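PDB 7AQH: endolysin 2638A from Staphylococcus phage 2638A, which degrades host peptidoglycan for phage release as a zinc-dependent N-acetylmuramoyl-L-alanine amidase, its C-terminal SH3b cell wall-binding domain being the part modelled here. Local coordinates for residues D7-K12 and Q55-H60; F18-P23 and G41-G46; I26-K31 and E71-P76; K50-Q55 and W62-T67. One frame throughout, in Å; residues are numbered along the deposited sequence.

Interaction 1 (D7-K12 and Q55-H60); sequences DGIWYK and QKFDGH
In this SH3b domain the start of strand 10-20 pairs antiparallel with the end of strand 53-57, the axes of these short segments 172° apart. W10 and K56 form the hydrogen-bonded pair: K56 N reaches W10 O at 2.7 Å, though the placement of W10 O is less certain, and the return bond runs from W10 N to K56 O at 3.3 Å, with the donor above the carbonyl plane. The neighbouring Y11–Q55 pair is non-hydrogen-bonded, and CB of Y11 rests on CG of Q55.

Ahead of the strand, I9 CG1 sits over one face of the F57 ring, 3.9 Å from its centroid and 18° off the normal, a CH-pi contact displaced toward the rim. The ring gets there because F57 CG lies anti to the backbone N (chi1 -168°). G8 O meets the ring at its edge, 3.6 Å from F57 CD2, so one short segment supplies both a face contact and an edge contact to the same phenyl. I9 CG2 packs alongside CB and CG of Q55.

On the face carrying W10 and K56, the two CB atoms touch at 3.8 Å; the ammonium stands too far above the indole for more than a weak cation-pi attraction, and K56 also has W2 as a cation-pi partner. Further out, a type I' turn from F57 to H60 closes the hairpin, and H60 ND1 donates to D58 O at 2.9 Å, the acceptor close to the imidazole plane.

Interaction 2 (F18-P23 and G41-G46); sequences FTVTAP and GVLQKG
Strand 10-20 of the SH3b domain ends beside the loop that follows strand 39-43, and the touching parts run nearly at right angles (97°), so the contact is a crossing of chain ends with no beta bridge.

Two hydrogen bonds join them. G46 N donates to V20 O at 2.9 Å, straight (157°) and in the carbonyl plane. K45 NZ reaches T21 O at 3.1 Å from above the carbonyl plane; K45 is extended as far as CE and bends only at chi4 (73°), which folds the ammonium back to that oxygen. Its aliphatic part runs alongside T21.

Apolar packing centres on V20, whose CG2 lies 3.2 Å from L43 CD2, a tight meeting of branches that cross obliquely. L43 touches I49 and V20 touches I26, which sets the pair against the core.

Carbon-to-oxygen contacts complete the fit: V20 CB lies against Q44 O, and T19 CG2, anti to its backbone N, stands 3.5 Å from G46 O.

Interaction 3 (I26-K31 and E71-P76); sequences IITRYK and ETVYMP
Strands 26-30 and 72-76 run antiparallel in the SH3b sheet, the axes of these short segments 142° apart, with R29 and Y74 as the hydrogen-bonded pair: R29 N to Y74 O is 3.0 Å, nearly along the C=O axis, and Y74 N to R29 O is 3.1 Å, in the carbonyl plane.

One group of side chains is largely buried. I26 CG2, anti to its backbone N, lies 3.5 Å from M75 CG; the two side chains cross at about a right angle, and I26 CD1 reaches M75 SD. I26 CG2 also meets P76 CG. T28 CB packs 3.4 Å from V73 CG1, while T28 OG1 makes a weak hydrogen bond to G41 O of strand 39-43, with which strand 26-30 also pairs.

Toward the other end, Y30 and V73 lie side by side, with CE1 of the Y30 ring 4.1 Å from V73 CG2. On the face of R29 and Y74, the Y74 ring reaches across to K31, its CE1 3.0 Å from K31 O.

Interaction 4 (K50-Q55 and W62-T67); sequences KYDEVQ and WVSWET
Y51 lays one ring face over V63, whose CG1 sits 3.9 Å from the ring centroid and only 6° off the normal, a centred CH-pi contact. Y51 CG takes the crowded position between backbone N and carbonyl carbon (chi1 62°), and Y51 OH bonds to E14.

The chain turns a corner at D52, whose N donates to S64 O; beyond it strand 53-57 pairs with strand 60-66 as a beta hairpin of the SH3b fold. S64 N bonds to E53 O at 2.9 Å, and the Q55–W62 pair is held by two short bonds, Q55 N to W62 O at 2.7 Å and W62 N to Q55 O at 2.5 Å.

Bent at chi2, the Q55 side chain turns its NE2 to S64 OG at 2.9 Å, with the hydroxyl oxygen close to the amide plane; a weaker bond to E53 OE1 shares that nitrogen.

D52 OD2 and E66 OE1 are 2.6 Å apart, their carboxylate planes 67° to each other. Two acid oxygens this close imply that one group probably carries a proton, as expected if the neighbouring carboxylate raises its pKa.

In the fold
Strands of one antiparallel sheet in the SH3b domain carry all four contacts, interaction 2 lying where two of them end. Interactions 1 and 4 share Q55 and continue into each other, with K12 N 2.9 Å from V54 O and F57 O receiving W62 NE1. Interaction 4 lies next to interaction 3, their centres about 8 Å apart, where M75 O meets V63 N at 2.8 Å and strand 60-66 passes pairing on to strand 72-77. Interaction 2 joins interaction 3 through L43 O and I26 N, 2.7 Å apart, and by packing of L43 CD2 on M75 CE, 3.2 Å apart. Interactions 1 and 2 lie on opposite sides of the chain centre, about 21 Å between centres. A bound HEPES buffer molecule lies about 6 Å from the side chain of P23.

Interaction 1 (D7-K12 and Q55-H60)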
loop_
_atom_site.group_PDB
_atom_site.type_symbol
_atom_site.label_atom_id
_atom_site.label_comp_id
_atom_site.label_asym_id
_atom_site.label_seq_id
_atom_site.Cartn_x
_atom_site.Cartn_y
_atom_site.Cartn_z
ATOM N N ASP A 7 -6.049 -11.861 -10.459
ATOM C CA ASP A 7 -4.776 -11.337 -10.925
ATOM C C ASP A 7 -3.621 -11.740 -10.027
ATOM O O ASP A 7 -2.472 -11.392 -10.326
ATOM C CB ASP A 7 -4.841 -9.817 -11.027
ATOM C CG ASP A 7 -5.883 -9.350 -12.012
ATOM O OD1 ASP A 7 -6.099 -10.044 -13.028
ATOM O OD2 ASP A 7 -6.490 -8.284 -11.769
ATOM N N GLY A 8 -3.898 -12.472 -8.953
ATOM C CA GLY A 8 -2.867 -12.871 -8.023
ATOM C C GLY A 8 -2.568 -11.855 -6.949
ATOM O O GLY A 8 -1.533 -11.963 -6.287
ATOM N N ILE A 9 -3.448 -10.882 -6.740
ATOM C CA ILE A 9 -3.238 -9.850 -5.731
ATOM C C ILE A 9 -3.784 -10.353 -4.402
ATOM O O ILE A 9 -4.985 -10.614 -4.271
ATOM C CB ILE A 9 -3.903 -8.526 -6.136
ATOM C CG1 ILE A 9 -3.357 -8.040 -7.480
ATOM C CG2 ILE A 9 -3.678 -7.470 -5.061
ATOM C CD1 ILE A 9 -4.012 -6.772 -7.982
ATOM N N TRP A 10 -2.903 -10.484 -3.414
ATOM C CA TRP A 10 -3.314 -10.851 -2.066
ATOM C C TRP A 10 -3.927 -9.634 -1.387
ATOM O O TRP A 10 -3.273 -8.593 -1.265
ATOM C CB TRP A 10 -2.122 -11.372 -1.266
ATOM C CG TRP A 10 -1.577 -12.679 -1.762
ATOM C CD1 TRP A 10 -0.492 -12.859 -2.567
ATOM C CD2 TRP A 10 -2.086 -13.988 -1.476
ATOM N NE1 TRP A 10 -0.295 -14.198 -2.806
ATOM C CE2 TRP A 10 -1.261 -14.912 -2.148
ATOM C CE3 TRP A 10 -3.161 -14.467 -0.721
ATOM C CZ2 TRP A 10 -1.476 -16.288 -2.086
ATOM C CZ3 TRP A 10 -3.372 -15.834 -0.661
ATOM C CH2 TRP A 10 -2.533 -16.728 -1.339
ATOM N N TYR A 11 -5.176 -9.757 -0.945
ATOM C CA TYR A 11 -5.865 -8.661 -0.285
ATOM C C TYR A 11 -6.494 -9.159 1.007
ATOM O O TYR A 11 -6.764 -10.352 1.174
ATOM C CB TYR A 11 -6.941 -8.032 -1.187
ATOM C CG TYR A 11 -8.122 -8.931 -1.483
ATOM C CD1 TYR A 11 -9.260 -8.897 -0.687
ATOM C CD2 TYR A 11 -8.106 -9.805 -2.563
ATOM C CE1 TYR A 11 -10.345 -9.711 -0.952
ATOM C CE2 TYR A 11 -9.188 -10.623 -2.836
ATOM C CZ TYR A 11 -10.304 -10.572 -2.027
ATOM O OH TYR A 11 -11.383 -11.383 -2.293
ATOM N N LYS A 12 -6.720 -8.224 1.925
ATOM C CA LYS A 12 -7.344 -8.537 3.200
ATOM C C LYS A 12 -7.952 -7.271 3.783
ATOM O O LYS A 12 -7.368 -6.188 3.675
ATOM C CB LYS A 12 -6.331 -9.134 4.183
ATOM C CG LYS A 12 -6.857 -9.285 5.601
ATOM C CD LYS A 12 -5.726 -9.572 6.575
ATOM C CE LYS A 12 -4.698 -8.451 6.569
ATOM N NZ LYS A 12 -3.558 -8.730 7.487
ATOM N N GLN A 55 -2.833 -5.140 0.749
ATOM C CA GLN A 55 -2.525 -6.018 -0.369
ATOM C C GLN A 55 -1.056 -6.413 -0.339
ATOM O O GLN A 55 -0.208 -5.695 0.200
ATOM C CB GLN A 55 -2.855 -5.359 -1.717
ATOM C CG GLN A 55 -4.302 -4.913 -1.861
ATOM C CD GLN A 55 -4.569 -3.571 -1.208
ATOM O OE1 GLN A 55 -3.643 -2.809 -0.930
ATOM N NE2 GLN A 55 -5.839 -3.276 -0.963
ATOM N N LYS A 56 -0.768 -7.570 -0.930
ATOM C CA LYS A 56 0.594 -8.064 -1.103
ATOM C C LYS A 56 0.773 -8.398 -2.577
ATOM O O LYS A 56 0.150 -9.337 -3.083
ATOM C CB LYS A 56 0.864 -9.289 -0.226
ATOM C CG LYS A 56 0.912 -8.992 1.264
ATOM C CD LYS A 56 1.258 -10.241 2.061
ATOM C CE LYS A 56 0.261 -11.358 1.802
ATOM N NZ LYS A 56 0.555 -12.568 2.620
ATOM N N PHE A 57 1.616 -7.631 -3.262
ATOM C CA PHE A 57 1.775 -7.774 -4.702
ATOM C C PHE A 57 2.986 -6.970 -5.148
ATOM O O PHE A 57 3.371 -5.996 -4.497
ATOM C CB PHE A 57 0.522 -7.303 -5.451
ATOM C CG PHE A 57 0.500 -7.690 -6.900
ATOM C CD1 PHE A 57 0.745 -6.747 -7.885
ATOM C CD2 PHE A 57 0.246 -8.997 -7.279
ATOM C CE1 PHE A 57 0.729 -7.099 -9.221
ATOM C CE2 PHE A 57 0.228 -9.355 -8.614
ATOM C CZ PHE A 57 0.470 -8.405 -9.586
ATOM N N ASP A 58 3.572 -7.392 -6.265
ATOM C CA ASP A 58 4.710 -6.703 -6.867
ATOM C C ASP A 58 5.822 -6.484 -5.842
ATOM O O ASP A 58 6.399 -5.399 -5.728
ATOM C CB ASP A 58 4.271 -5.382 -7.501
ATOM C CG ASP A 58 5.370 -4.732 -8.321
ATOM O OD1 ASP A 58 5.892 -5.391 -9.245
ATOM O OD2 ASP A 58 5.707 -3.562 -8.046
ATOM N N GLY A 59 6.119 -7.536 -5.083
ATOM C CA GLY A 59 7.216 -7.486 -4.138
ATOM C C GLY A 59 7.045 -6.516 -2.992
ATOM O O GLY A 59 8.034 -6.167 -2.342
ATOM N N HIS A 60 5.821 -6.067 -2.720
ATOM C CA HIS A 60 5.579 -5.111 -1.649
ATOM C C HIS A 60 4.258 -5.427 -0.963
ATOM O O HIS A 60 3.391 -6.109 -1.516
ATOM C CB HIS A 60 5.551 -3.668 -2.171
ATOM C CG HIS A 60 6.882 -3.159 -2.628
ATOM N ND1 HIS A 60 7.394 -3.437 -3.877
ATOM C CD2 HIS A 60 7.802 -2.385 -2.007
ATOM C CE1 HIS A 60 8.574 -2.857 -4.004
ATOM N NE2 HIS A 60 8.845 -2.214 -2.884
#

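Interaction 2 (F18-P23 and G41-G46)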
loop_
_atom_site.group_PDB
_atom_site.type_symbol
_atom_site.label_atom_id
_atom_site.label_comp_id
_atom_site.label_asym_id
_atom_site.label_seq_id
_atom_site.Cartn_x
_atom_site.Cartn_y
_atom_site.Cartn_z
ATOM N N PHE A 18 -2.283 4.846 9.000
ATOM C CA PHE A 18 -0.863 4.727 8.694
ATOM C C PHE A 18 -0.229 6.110 8.625
ATOM O O PHE A 18 -0.739 6.998 7.933
ATOM C CB PHE A 18 -0.642 3.981 7.372
ATOM C CG PHE A 18 0.806 3.715 7.055
ATOM C CD1 PHE A 18 1.567 4.650 6.373
ATOM C CD2 PHE A 18 1.403 2.523 7.431
ATOM C CE1 PHE A 18 2.901 4.403 6.076
ATOM C CE2 PHE A 18 2.735 2.269 7.136
ATOM C CZ PHE A 18 3.485 3.209 6.459
ATOM N N THR A 19 0.884 6.284 9.334
ATOM C CA THR A 19 1.659 7.520 9.315
ATOM C C THR A 19 2.992 7.262 8.625
ATOM O O THR A 19 3.773 6.414 9.069
ATOM C CB THR A 19 1.894 8.059 10.728
ATOM O OG1 THR A 19 0.801 7.688 11.578
ATOM C CG2 THR A 19 2.062 9.580 10.707
ATOM N N VAL A 20 3.247 7.996 7.541
ATOM C CA VAL A 20 4.456 7.777 6.755
ATOM C C VAL A 20 5.666 8.265 7.539
ATOM O O VAL A 20 5.702 9.408 8.013
ATOM C CB VAL A 20 4.349 8.484 5.396
ATOM C CG1 VAL A 20 5.677 8.420 4.658
ATOM C CG2 VAL A 20 3.237 7.867 4.563
ATOM N N THR A 21 6.666 7.396 7.679
ATOM C CA THR A 21 7.924 7.749 8.317
ATOM C C THR A 21 9.102 7.685 7.355
ATOM O O THR A 21 10.229 7.997 7.756
ATOM C CB THR A 21 8.195 6.838 9.524
ATOM O OG1 THR A 21 9.287 7.368 10.286
ATOM C CG2 THR A 21 8.546 5.433 9.065
ATOM N N ALA A 22 8.873 7.293 6.106
ATOM C CA ALA A 22 9.946 7.239 5.126
ATOM C C ALA A 22 10.470 8.647 4.858
ATOM O O ALA A 22 9.675 9.564 4.616
ATOM C CB ALA A 22 9.456 6.600 3.828
ATOM N N PRO A 23 11.787 8.860 4.901
ATOM C CA PRO A 23 12.313 10.232 4.775
ATOM C C PRO A 23 11.800 10.980 3.552
ATOM O O PRO A 23 11.294 12.103 3.680
ATOM C CB PRO A 23 13.830 10.006 4.723
ATOM C CG PRO A 23 14.040 8.716 5.461
ATOM C CD PRO A 23 12.851 7.868 5.130
ATOM N N GLY A 41 0.484 10.414 -6.652
ATOM C CA GLY A 41 1.023 11.434 -5.783
ATOM C C GLY A 41 2.077 10.860 -4.865
ATOM O O GLY A 41 2.528 9.722 -5.027
ATOM N N VAL A 42 2.480 11.661 -3.880
ATOM C CA VAL A 42 3.500 11.259 -2.917
ATOM C C VAL A 42 3.034 11.652 -1.522
ATOM O O VAL A 42 2.718 12.822 -1.277
ATOM C CB VAL A 42 4.868 11.898 -3.217
ATOM C CG1 VAL A 42 5.847 11.602 -2.092
ATOM C CG2 VAL A 42 5.404 11.397 -4.547
ATOM N N LEU A 43 2.984 10.681 -0.613
ATOM C CA LEU A 43 2.679 10.940 0.788
ATOM C C LEU A 43 3.989 11.149 1.541
ATOM O O LEU A 43 4.811 10.229 1.632
ATOM C CB LEU A 43 1.879 9.791 1.398
ATOM C CG LEU A 43 1.094 10.127 2.668
ATOM C CD1 LEU A 43 0.036 11.184 2.385
ATOM C CD2 LEU A 43 0.462 8.879 3.261
ATOM N N GLN A 44 4.182 12.351 2.071
ATOM C CA GLN A 44 5.437 12.730 2.703
ATOM C C GLN A 44 5.466 12.299 4.168
ATOM O O GLN A 44 4.449 11.929 4.760
ATOM C CB GLN A 44 5.654 14.239 2.605
ATOM C CG GLN A 44 5.485 14.818 1.208
ATOM C CD GLN A 44 5.590 16.332 1.189
ATOM O OE1 GLN A 44 4.759 17.015 0.590
ATOM N NE2 GLN A 44 6.617 16.865 1.845
ATOM N N LYS A 45 6.663 12.351 4.749
ATOM C CA LYS A 45 6.831 12.019 6.156
ATOM C C LYS A 45 5.908 12.868 7.022
ATOM O O LYS A 45 5.640 14.035 6.727
ATOM C CB LYS A 45 8.283 12.234 6.583
ATOM C CG LYS A 45 8.585 11.822 8.016
ATOM C CD LYS A 45 10.082 11.848 8.304
ATOM C CE LYS A 45 10.376 11.543 9.765
ATOM N NZ LYS A 45 10.177 10.106 10.083
ATOM N N GLY A 46 5.406 12.261 8.094
ATOM C CA GLY A 46 4.504 12.919 9.007
ATOM C C GLY A 46 3.041 12.851 8.621
ATOM O O GLY A 46 2.178 12.870 9.503
#

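Interaction 3 (I26-K31 and E71-P76)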
loop_
_atom_site.group_PDB
_atom_site.type_symbol
_atom_site.label_atom_id
_atom_site.label_comp_id
_atom_site.label_asym_id
_atom_site.label_seq_id
_atom_site.Cartn_x
_atom_site.Cartn_y
_atom_site.Cartn_z
ATOM N N ILE A 26 6.424 8.490 0.308
ATOM C CA ILE A 26 6.061 7.268 -0.398
ATOM C C ILE A 26 5.253 7.635 -1.635
ATOM O O ILE A 26 4.361 8.487 -1.577
ATOM C CB ILE A 26 5.268 6.300 0.503
ATOM C CG1 ILE A 26 5.993 6.112 1.836
ATOM C CG2 ILE A 26 5.083 4.963 -0.193
ATOM C CD1 ILE A 26 5.242 5.252 2.822
ATOM N N ILE A 27 5.573 6.990 -2.754
ATOM C CA ILE A 27 4.869 7.225 -4.009
ATOM C C ILE A 27 3.610 6.370 -4.038
ATOM O O ILE A 27 3.653 5.168 -3.745
ATOM C CB ILE A 27 5.777 6.919 -5.210
ATOM C CG1 ILE A 27 6.988 7.855 -5.217
ATOM C CG2 ILE A 27 4.998 7.038 -6.510
ATOM C CD1 ILE A 27 7.979 7.564 -6.324
ATOM N N THR A 28 2.485 6.988 -4.388
ATOM C CA THR A 28 1.200 6.310 -4.462
ATOM C C THR A 28 0.809 6.077 -5.916
ATOM O O THR A 28 1.242 6.800 -6.819
ATOM C CB THR A 28 0.109 7.120 -3.756
ATOM O OG1 THR A 28 -0.036 8.392 -4.401
ATOM C CG2 THR A 28 0.473 7.339 -2.294
ATOM N N ARG A 29 -0.018 5.056 -6.133
ATOM C CA ARG A 29 -0.403 4.623 -7.468
ATOM C C ARG A 29 -1.920 4.566 -7.580
ATOM O O ARG A 29 -2.636 4.478 -6.580
ATOM C CB ARG A 29 0.193 3.248 -7.805
ATOM C CG ARG A 29 1.709 3.178 -7.722
ATOM C CD ARG A 29 2.371 3.958 -8.846
ATOM N NE ARG A 29 3.825 3.986 -8.710
ATOM C CZ ARG A 29 4.649 4.531 -9.599
ATOM N NH1 ARG A 29 4.165 5.095 -10.697
ATOM N NH2 ARG A 29 5.958 4.510 -9.391
ATOM N N TYR A 30 -2.407 4.618 -8.818
ATOM C CA TYR A 30 -3.820 4.425 -9.100
ATOM C C TYR A 30 -4.083 2.976 -9.521
ATOM O O TYR A 30 -3.163 2.170 -9.688
ATOM C CB TYR A 30 -4.294 5.409 -10.180
ATOM C CG TYR A 30 -4.473 6.840 -9.702
ATOM C CD1 TYR A 30 -5.352 7.147 -8.670
ATOM C CD2 TYR A 30 -3.763 7.885 -10.286
ATOM C CE1 TYR A 30 -5.516 8.452 -8.229
ATOM C CE2 TYR A 30 -3.924 9.193 -9.850
ATOM C CZ TYR A 30 -4.800 9.469 -8.822
ATOM O OH TYR A 30 -4.956 10.769 -8.392
ATOM N N LYS A 31 -5.367 2.650 -9.690
ATOM C CA LYS A 31 -5.810 1.371 -10.241
ATOM C C LYS A 31 -5.531 0.202 -9.306
ATOM O O LYS A 31 -6.464 -0.496 -8.898
ATOM C CB LYS A 31 -5.184 1.111 -11.611
ATOM C CG LYS A 31 -5.614 2.093 -12.703
ATOM C CD LYS A 31 -4.908 1.784 -14.013
ATOM C CE LYS A 31 -5.524 0.548 -14.670
ATOM N NZ LYS A 31 -4.993 0.353 -16.043
ATOM N N GLU A 71 -11.615 7.962 -6.003
ATOM C CA GLU A 71 -10.573 7.147 -6.602
ATOM C C GLU A 71 -9.894 6.304 -5.532
ATOM O O GLU A 71 -9.727 6.748 -4.393
ATOM C CB GLU A 71 -9.541 8.055 -7.262
ATOM C CG GLU A 71 -9.799 9.532 -7.002
ATOM C CD GLU A 71 -9.609 10.387 -8.226
ATOM O OE1 GLU A 71 -10.403 10.234 -9.177
ATOM O OE2 GLU A 71 -8.660 11.200 -8.244
ATOM N N THR A 72 -9.519 5.081 -5.891
ATOM C CA THR A 72 -8.816 4.216 -4.955
ATOM C C THR A 72 -7.316 4.387 -5.164
ATOM O O THR A 72 -6.836 4.351 -6.302
ATOM C CB THR A 72 -9.222 2.754 -5.131
ATOM O OG1 THR A 72 -10.611 2.600 -4.817
ATOM C CG2 THR A 72 -8.402 1.874 -4.203
ATOM N N VAL A 73 -6.585 4.586 -4.071
ATOM C CA VAL A 73 -5.143 4.797 -4.110
ATOM C C VAL A 73 -4.459 3.685 -3.331
ATOM O O VAL A 73 -4.890 3.332 -2.227
ATOM C CB VAL A 73 -4.747 6.176 -3.542
ATOM C CG1 VAL A 73 -3.235 6.345 -3.568
ATOM C CG2 VAL A 73 -5.428 7.292 -4.322
ATOM N N TYR A 74 -3.391 3.139 -3.905
ATOM C CA TYR A 74 -2.611 2.076 -3.289
ATOM C C TYR A 74 -1.224 2.597 -2.936
ATOM O O TYR A 74 -0.611 3.336 -3.713
ATOM C CB TYR A 74 -2.495 0.869 -4.223
ATOM C CG TYR A 74 -3.827 0.280 -4.626
ATOM C CD1 TYR A 74 -4.563 0.828 -5.667
ATOM C CD2 TYR A 74 -4.344 -0.831 -3.972
ATOM C CE1 TYR A 74 -5.782 0.294 -6.039
ATOM C CE2 TYR A 74 -5.561 -1.375 -4.340
ATOM C CZ TYR A 74 -6.275 -0.808 -5.375
ATOM O OH TYR A 74 -7.486 -1.344 -5.746
ATOM N N MET A 75 -0.730 2.203 -1.761
ATOM C CA MET A 75 0.558 2.664 -1.270
ATOM C C MET A 75 1.366 1.481 -0.752
ATOM O O MET A 75 0.841 0.662 0.024
ATOM C CB MET A 75 0.378 3.708 -0.160
ATOM C CG MET A 75 1.667 4.395 0.259
ATOM S SD MET A 75 1.568 5.129 1.904
ATOM C CE MET A 75 0.065 6.089 1.763
ATOM N N PRO A 76 2.631 1.350 -1.145
ATOM C CA PRO A 76 3.488 0.330 -0.535
ATOM C C PRO A 76 3.913 0.745 0.864
ATOM O O PRO A 76 4.081 1.930 1.162
ATOM C CB PRO A 76 4.687 0.260 -1.485
ATOM C CG PRO A 76 4.759 1.628 -2.077
ATOM C CD PRO A 76 3.334 2.112 -2.193
#

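Interaction 4 (K50-Q55 and W62-T67)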
loop_
_atom_site.group_PDB
_atom_site.type_symbol
_atom_site.label_atom_id
_atom_site.label_comp_id
_atom_site.label_asym_id
_atom_site.label_seq_id
_atom_site.Cartn_x
_atom_site.Cartn_y
_atom_site.Cartn_z
ATOM N N LYS A 50 -5.861 6.837 6.538
ATOM C CA LYS A 50 -6.592 5.683 7.044
ATOM C C LYS A 50 -6.977 4.792 5.874
ATOM O O LYS A 50 -7.739 5.209 4.993
ATOM C CB LYS A 50 -7.830 6.080 7.853
ATOM C CG LYS A 50 -7.534 6.686 9.213
ATOM C CD LYS A 50 -8.824 6.919 9.990
ATOM C CE LYS A 50 -8.565 7.465 11.384
ATOM N NZ LYS A 50 -7.849 8.759 11.375
ATOM N N TYR A 51 -6.444 3.579 5.871
ATOM C CA TYR A 51 -6.690 2.597 4.833
ATOM C C TYR A 51 -7.736 1.599 5.304
ATOM O O TYR A 51 -7.976 1.428 6.502
ATOM C CB TYR A 51 -5.392 1.876 4.477
ATOM C CG TYR A 51 -4.784 1.102 5.631
ATOM C CD1 TYR A 51 -3.922 1.719 6.529
ATOM C CD2 TYR A 51 -5.066 -0.245 5.819
ATOM C CE1 TYR A 51 -3.361 1.023 7.581
ATOM C CE2 TYR A 51 -4.508 -0.953 6.871
ATOM C CZ TYR A 51 -3.656 -0.314 7.749
ATOM O OH TYR A 51 -3.099 -1.016 8.796
ATOM N N ASP A 52 -8.350 0.922 4.337
ATOM C CA ASP A 52 -9.395 -0.052 4.608
ATOM C C ASP A 52 -9.069 -1.434 4.065
ATOM O O ASP A 52 -9.852 -2.367 4.277
ATOM C CB ASP A 52 -10.734 0.427 4.028
ATOM C CG ASP A 52 -10.641 0.769 2.554
ATOM O OD1 ASP A 52 -9.644 0.378 1.911
ATOM O OD2 ASP A 52 -11.564 1.430 2.037
ATOM N N GLU A 53 -7.945 -1.590 3.371
ATOM C CA GLU A 53 -7.571 -2.870 2.790
ATOM C C GLU A 53 -6.058 -2.921 2.642
ATOM O O GLU A 53 -5.410 -1.904 2.374
ATOM C CB GLU A 53 -8.254 -3.080 1.433
ATOM C CG GLU A 53 -8.091 -4.477 0.861
ATOM C CD GLU A 53 -8.695 -4.607 -0.525
ATOM O OE1 GLU A 53 -8.684 -3.608 -1.273
ATOM O OE2 GLU A 53 -9.184 -5.706 -0.861
ATOM N N VAL A 54 -5.503 -4.116 2.819
ATOM C CA VAL A 54 -4.074 -4.359 2.680
ATOM C C VAL A 54 -3.866 -5.366 1.559
ATOM O O VAL A 54 -4.627 -6.331 1.430
ATOM C CB VAL A 54 -3.446 -4.867 3.994
ATOM C CG1 VAL A 54 -1.942 -5.015 3.839
ATOM C CG2 VAL A 54 -3.780 -3.926 5.141
ATOM N N GLN A 55 -2.833 -5.140 0.749
ATOM C CA GLN A 55 -2.525 -6.018 -0.369
ATOM C C GLN A 55 -1.056 -6.413 -0.339
ATOM O O GLN A 55 -0.208 -5.695 0.200
ATOM C CB GLN A 55 -2.855 -5.359 -1.717
ATOM C CG GLN A 55 -4.302 -4.913 -1.861
ATOM C CD GLN A 55 -4.569 -3.571 -1.208
ATOM O OE1 GLN A 55 -3.643 -2.809 -0.930
ATOM N NE2 GLN A 55 -5.839 -3.276 -0.963
ATOM N N TRP A 62 0.950 -3.491 0.422
ATOM C CA TRP A 62 0.274 -2.247 0.094
ATOM C C TRP A 62 -0.914 -2.023 1.020
ATOM O O TRP A 62 -1.484 -2.963 1.580
ATOM C CB TRP A 62 -0.211 -2.243 -1.364
ATOM C CG TRP A 62 0.870 -2.499 -2.373
ATOM C CD1 TRP A 62 1.541 -3.669 -2.576
ATOM C CD2 TRP A 62 1.402 -1.563 -3.319
ATOM N NE1 TRP A 62 2.457 -3.522 -3.589
ATOM C CE2 TRP A 62 2.392 -2.238 -4.062
ATOM C CE3 TRP A 62 1.137 -0.222 -3.611
ATOM C CZ2 TRP A 62 3.117 -1.616 -5.076
ATOM C CZ3 TRP A 62 1.860 0.394 -4.618
ATOM C CH2 TRP A 62 2.838 -0.304 -5.338
ATOM N N VAL A 63 -1.275 -0.752 1.177
ATOM C CA VAL A 63 -2.511 -0.351 1.835
ATOM C C VAL A 63 -3.278 0.543 0.874
ATOM O O VAL A 63 -2.678 1.336 0.139
ATOM C CB VAL A 63 -2.250 0.377 3.170
ATOM C CG1 VAL A 63 -1.413 -0.493 4.096
ATOM C CG2 VAL A 63 -1.572 1.716 2.923
ATOM N N SER A 64 -4.601 0.413 0.874
ATOM C CA SER A 64 -5.444 1.135 -0.067
ATOM C C SER A 64 -6.527 1.897 0.681
ATOM O O SER A 64 -6.923 1.525 1.789
ATOM C CB SER A 64 -6.090 0.186 -1.086
ATOM O OG SER A 64 -6.988 -0.707 -0.452
ATOM N N TRP A 65 -6.998 2.972 0.057
ATOM C CA TRP A 65 -8.092 3.765 0.597
ATOM C C TRP A 65 -8.737 4.518 -0.555
ATOM O O TRP A 65 -8.190 4.595 -1.657
ATOM C CB TRP A 65 -7.604 4.741 1.671
ATOM C CG TRP A 65 -6.767 5.855 1.118
ATOM C CD1 TRP A 65 -7.207 7.074 0.690
ATOM C CD2 TRP A 65 -5.348 5.851 0.924
ATOM N NE1 TRP A 65 -6.150 7.831 0.245
ATOM C CE2 TRP A 65 -4.998 7.103 0.378
ATOM C CE3 TRP A 65 -4.339 4.912 1.159
ATOM C CZ2 TRP A 65 -3.683 7.439 0.065
ATOM C CZ3 TRP A 65 -3.034 5.249 0.848
ATOM C CH2 TRP A 65 -2.718 6.501 0.307
ATOM N N GLU A 66 -9.913 5.075 -0.286
ATOM C CA GLU A 66 -10.610 5.901 -1.258
ATOM C C GLU A 66 -10.401 7.368 -0.909
ATOM O O GLU A 66 -10.436 7.749 0.265
ATOM C CB GLU A 66 -12.103 5.570 -1.293
ATOM C CG GLU A 66 -12.425 4.201 -1.875
ATOM C CD GLU A 66 -12.285 3.083 -0.857
ATOM O OE1 GLU A 66 -12.057 3.384 0.334
ATOM O OE2 GLU A 66 -12.402 1.902 -1.250
ATOM N N THR A 67 -10.188 8.189 -1.934
ATOM C CA THR A 67 -10.002 9.617 -1.742
ATOM C C THR A 67 -11.357 10.321 -1.693
ATOM O O THR A 67 -12.418 9.702 -1.798
ATOM C CB THR A 67 -9.123 10.192 -2.853
ATOM O OG1 THR A 67 -9.776 10.022 -4.117
ATOM C CG2 THR A 67 -7.776 9.485 -2.885
#